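Long-range contact in farnesyl diphosphate synthase (Rhodobacter capsulatus, PDB 3M0G), which probably condenses farnesyl diphosphate with isopentenyl diphosphate to make geranylgeranyl diphosphate, a magnesium-dependent step toward carotenoids: residues Pro200-Ile214 / Ala256-Tyr270. Numbering follows the deposited sequence.
Sequences PLTAYATALGLAFQI and AADLVAEAEAALAPY. Unlike the reference sequence in segment 200-214: Pro-200 (reference Leu), Thr-202 (reference Ala).
Antiparallel helix pairing in the all-helical isoprenoid synthase fold of the FPP/GGPP synthase family is well illustrated where Ala-207 and Ala-211 of helix 199-219 meet Leu-259 and Ala-263 of helix 249-265. The axes of the two short segments lie 168° apart in direction and approach to 7.7 Å, a closeness that small residues permit: CA of Tyr-204 lies 4.1 Å from CA of Ala-263, and the methyl of Ala-207 rests against the backbone, CB 3.2 Å from Leu-259 O. No hydrogen bond joins the two segments; apolar van der Waals contacts hold them together. Leu-259 is a knob in the hole formed by Ala-207, Leu-210, Ala-211 and Ile-214; its CD1 presses tightly on CG of Leu-210, at 3.4 Å, and meets CD1 of Ile-214, whose side chain runs across it at about a right angle.

Farther along, the Tyr-204 ring, with CG anti to the backbone N (chi1 167°), turns one edge to the backbone of the other helix, where CD1 lies 3.3 Å from Ala-263 O near the ring plane. Leu-267 fills the next place, its CD1 3.4 Å from CD1 of that ring and its CD2 against CD2 of Leu-201. An alanine in place of Leu-267 would probably open a gap between Tyr-204 and Leu-201 and leave the ring less firmly held. Beyond the turn from Ala-265 to Ala-268, the Tyr-270 side chain crosses Pro-200 at about a right angle, CE2 3.7 Å from Pro-200 CB, while the Tyr-270 OH lies against CD1 of Leu-201.

Helix 275-285 packs on both partners through Leu-208 and Val-260, and Leu-277 O takes a hydrogen bond from Tyr-204 OH; helix 44-55 meets Tyr-204 and Tyr-270, and helix 168-194 flanks helix 199-219 at Thr-202 and Phe-212.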
# COMPACT_ATOMS: atom_id res chain seq x y z
N PRO B 200 -1.77 14.03 23.03
CA PRO B 200 -2.57 15.21 22.73
C PRO B 200 -2.99 15.35 21.28
O PRO B 200 -4.10 15.74 21.01
CB PRO B 200 -1.64 16.38 23.10
CG PRO B 200 -0.73 15.84 24.13
CD PRO B 200 -0.57 14.36 23.83
N LEU B 201 -2.11 15.05 20.34
CA LEU B 201 -2.48 15.14 18.94
C LEU B 201 -3.44 14.01 18.54
O LEU B 201 -4.34 14.23 17.72
CB LEU B 201 -1.25 15.16 18.04
CG LEU B 201 -0.53 16.52 18.08
CD1 LEU B 201 0.91 16.36 17.67
CD2 LEU B 201 -1.26 17.50 17.16
N THR B 202 -3.30 12.84 19.16
CA THR B 202 -4.27 11.73 18.96
C THR B 202 -5.69 12.09 19.45
O THR B 202 -6.69 11.76 18.80
CB THR B 202 -3.77 10.42 19.63
OG1 THR B 202 -2.48 10.09 19.11
CG2 THR B 202 -4.71 9.25 19.35
N ALA B 203 -5.77 12.78 20.58
CA ALA B 203 -7.05 13.16 21.17
C ALA B 203 -7.72 14.26 20.35
O ALA B 203 -8.92 14.19 20.06
CB ALA B 203 -6.87 13.58 22.65
N TYR B 204 -6.93 15.28 20.01
CA TYR B 204 -7.27 16.33 19.05
C TYR B 204 -7.90 15.75 17.78
O TYR B 204 -8.97 16.16 17.35
CB TYR B 204 -6.01 17.14 18.70
CG TYR B 204 -6.13 18.07 17.50
CD1 TYR B 204 -6.79 19.31 17.60
CD2 TYR B 204 -5.58 17.72 16.27
CE1 TYR B 204 -6.91 20.16 16.49
CE2 TYR B 204 -5.69 18.56 15.15
CZ TYR B 204 -6.35 19.78 15.26
OH TYR B 204 -6.45 20.60 14.16
N ALA B 205 -7.22 14.77 17.22
CA ALA B 205 -7.61 14.17 15.94
C ALA B 205 -8.89 13.32 16.01
O ALA B 205 -9.70 13.35 15.09
CB ALA B 205 -6.44 13.35 15.40
N THR B 206 -9.05 12.57 17.10
CA THR B 206 -10.25 11.79 17.37
C THR B 206 -11.48 12.72 17.38
O THR B 206 -12.50 12.42 16.75
CB THR B 206 -10.14 11.05 18.75
OG1 THR B 206 -8.96 10.23 18.78
CG2 THR B 206 -11.36 10.18 19.01
N ALA B 207 -11.36 13.87 18.05
CA ALA B 207 -12.45 14.86 18.09
C ALA B 207 -12.64 15.58 16.75
O ALA B 207 -13.77 15.68 16.26
CB ALA B 207 -12.29 15.84 19.23
N LEU B 208 -11.53 16.06 16.17
CA LEU B 208 -11.53 16.68 14.84
C LEU B 208 -12.11 15.79 13.72
O LEU B 208 -12.86 16.28 12.86
CB LEU B 208 -10.11 17.15 14.46
CG LEU B 208 -9.92 17.77 13.06
CD1 LEU B 208 -10.83 18.97 12.85
CD2 LEU B 208 -8.46 18.16 12.79
N GLY B 209 -11.76 14.51 13.74
CA GLY B 209 -12.20 13.57 12.72
C GLY B 209 -13.70 13.39 12.71
O GLY B 209 -14.34 13.37 11.65
N LEU B 210 -14.28 13.27 13.90
CA LEU B 210 -15.74 13.18 13.99
C LEU B 210 -16.45 14.50 13.67
O LEU B 210 -17.46 14.50 12.97
CB LEU B 210 -16.16 12.60 15.35
CG LEU B 210 -17.65 12.34 15.59
CD1 LEU B 210 -18.29 11.55 14.47
CD2 LEU B 210 -17.82 11.65 16.94
N ALA B 211 -15.92 15.63 14.14
CA ALA B 211 -16.43 16.94 13.70
C ALA B 211 -16.39 17.08 12.18
O ALA B 211 -17.27 17.68 11.58
CB ALA B 211 -15.63 18.10 14.35
N PHE B 212 -15.33 16.58 11.56
CA PHE B 212 -15.14 16.65 10.10
C PHE B 212 -16.29 15.97 9.36
O PHE B 212 -16.91 16.56 8.48
CB PHE B 212 -13.80 15.99 9.73
CG PHE B 212 -13.56 15.83 8.25
CD1 PHE B 212 -13.96 14.68 7.58
CD2 PHE B 212 -12.89 16.81 7.53
CE1 PHE B 212 -13.72 14.54 6.20
CE2 PHE B 212 -12.64 16.66 6.16
CZ PHE B 212 -13.07 15.53 5.50
N GLN B 213 -16.59 14.74 9.75
CA GLN B 213 -17.63 13.98 9.07
C GLN B 213 -19.02 14.54 9.32
O GLN B 213 -19.82 14.67 8.38
CB GLN B 213 -17.57 12.52 9.47
CG GLN B 213 -18.54 11.68 8.67
CD GLN B 213 -18.25 11.69 7.18
OE1 GLN B 213 -17.09 11.52 6.76
NE2 GLN B 213 -19.28 11.90 6.38
N ILE B 214 -19.31 14.89 10.58
CA ILE B 214 -20.55 15.60 10.93
C ILE B 214 -20.77 16.87 10.06
O ILE B 214 -21.84 17.04 9.48
CB ILE B 214 -20.65 15.88 12.46
CG1 ILE B 214 -20.55 14.57 13.24
CG2 ILE B 214 -21.96 16.60 12.80
CD1 ILE B 214 -20.41 14.69 14.76
N ALA B 256 -20.98 18.82 16.50
CA ALA B 256 -19.78 19.22 15.77
C ALA B 256 -19.02 20.31 16.52
O ALA B 256 -17.79 20.28 16.57
CB ALA B 256 -20.15 19.67 14.36
N ALA B 257 -19.75 21.24 17.13
CA ALA B 257 -19.10 22.36 17.84
C ALA B 257 -18.52 21.88 19.18
O ALA B 257 -17.45 22.31 19.57
CB ALA B 257 -20.08 23.51 18.05
N ASP B 258 -19.23 20.99 19.87
CA ASP B 258 -18.71 20.39 21.11
C ASP B 258 -17.43 19.55 20.88
O ASP B 258 -16.55 19.54 21.73
CB ASP B 258 -19.79 19.53 21.79
CG ASP B 258 -20.87 20.36 22.49
OD1 ASP B 258 -20.89 21.61 22.35
OD2 ASP B 258 -21.71 19.75 23.19
N LEU B 259 -17.35 18.86 19.75
CA LEU B 259 -16.16 18.05 19.42
C LEU B 259 -14.96 18.93 19.05
O LEU B 259 -13.83 18.60 19.38
CB LEU B 259 -16.46 17.03 18.32
CG LEU B 259 -17.36 15.86 18.67
CD1 LEU B 259 -17.84 15.22 17.40
CD2 LEU B 259 -16.65 14.83 19.59
N VAL B 260 -15.22 20.05 18.39
CA VAL B 260 -14.18 21.04 18.10
C VAL B 260 -13.61 21.65 19.40
O VAL B 260 -12.42 21.92 19.49
CB VAL B 260 -14.68 22.12 17.12
CG1 VAL B 260 -13.76 23.35 17.08
CG2 VAL B 260 -14.81 21.52 15.72
N ALA B 261 -14.47 21.84 20.40
CA ALA B 261 -14.01 22.33 21.70
C ALA B 261 -13.22 21.24 22.41
O ALA B 261 -12.26 21.54 23.11
CB ALA B 261 -15.19 22.81 22.55
N GLU B 262 -13.59 19.98 22.21
CA GLU B 262 -12.85 18.86 22.80
C GLU B 262 -11.47 18.76 22.15
O GLU B 262 -10.49 18.47 22.83
CB GLU B 262 -13.58 17.53 22.63
CG GLU B 262 -15.03 17.49 23.11
CD GLU B 262 -15.19 17.06 24.56
OE1 GLU B 262 -14.68 17.76 25.46
OE2 GLU B 262 -15.86 16.03 24.80
N ALA B 263 -11.42 19.00 20.83
CA ALA B 263 -10.19 18.95 20.06
C ALA B 263 -9.24 20.07 20.48
O ALA B 263 -8.04 19.85 20.59
CB ALA B 263 -10.47 19.04 18.59
N GLU B 264 -9.78 21.26 20.70
CA GLU B 264 -9.01 22.43 21.16
C GLU B 264 -8.44 22.21 22.55
O GLU B 264 -7.33 22.66 22.84
CB GLU B 264 -9.88 23.68 21.20
CG GLU B 264 -10.16 24.33 19.87
CD GLU B 264 -11.01 25.56 20.02
OE1 GLU B 264 -12.25 25.42 20.17
OE2 GLU B 264 -10.46 26.67 20.02
N ALA B 265 -9.23 21.57 23.41
CA ALA B 265 -8.82 21.30 24.80
C ALA B 265 -7.70 20.26 24.84
O ALA B 265 -6.80 20.33 25.67
CB ALA B 265 -10.03 20.85 25.64
N ALA B 266 -7.76 19.29 23.92
CA ALA B 266 -6.69 18.28 23.81
C ALA B 266 -5.29 18.87 23.62
O ALA B 266 -4.28 18.22 23.94
CB ALA B 266 -7.01 17.28 22.71
N LEU B 267 -5.22 20.11 23.14
CA LEU B 267 -3.94 20.74 22.79
C LEU B 267 -3.43 21.75 23.83
O LEU B 267 -2.38 22.38 23.65
CB LEU B 267 -4.01 21.36 21.39
CG LEU B 267 -4.26 20.41 20.20
CD1 LEU B 267 -4.26 21.23 18.92
CD2 LEU B 267 -3.25 19.29 20.09
N ALA B 268 -4.15 21.84 24.95
CA ALA B 268 -3.72 22.63 26.11
C ALA B 268 -2.25 22.46 26.52
O ALA B 268 -1.62 23.45 26.87
CB ALA B 268 -4.67 22.41 27.31
N PRO B 269 -1.69 21.22 26.45
CA PRO B 269 -0.25 21.07 26.76
C PRO B 269 0.66 22.03 25.99
O PRO B 269 1.61 22.58 26.56
CB PRO B 269 0.05 19.62 26.33
CG PRO B 269 -1.24 18.92 26.48
CD PRO B 269 -2.34 19.91 26.22
N TYR B 270 0.36 22.25 24.70
CA TYR B 270 1.18 23.07 23.81
C TYR B 270 1.03 24.59 23.99
O TYR B 270 1.76 25.35 23.34
CB TYR B 270 0.90 22.69 22.35
CG TYR B 270 1.11 21.23 22.01
CD1 TYR B 270 2.40 20.67 21.97
CD2 TYR B 270 0.03 20.41 21.71
CE1 TYR B 270 2.59 19.33 21.64
CE2 TYR B 270 0.21 19.06 21.38
CZ TYR B 270 1.49 18.54 21.36
OH TYR B 270 1.68 17.21 21.02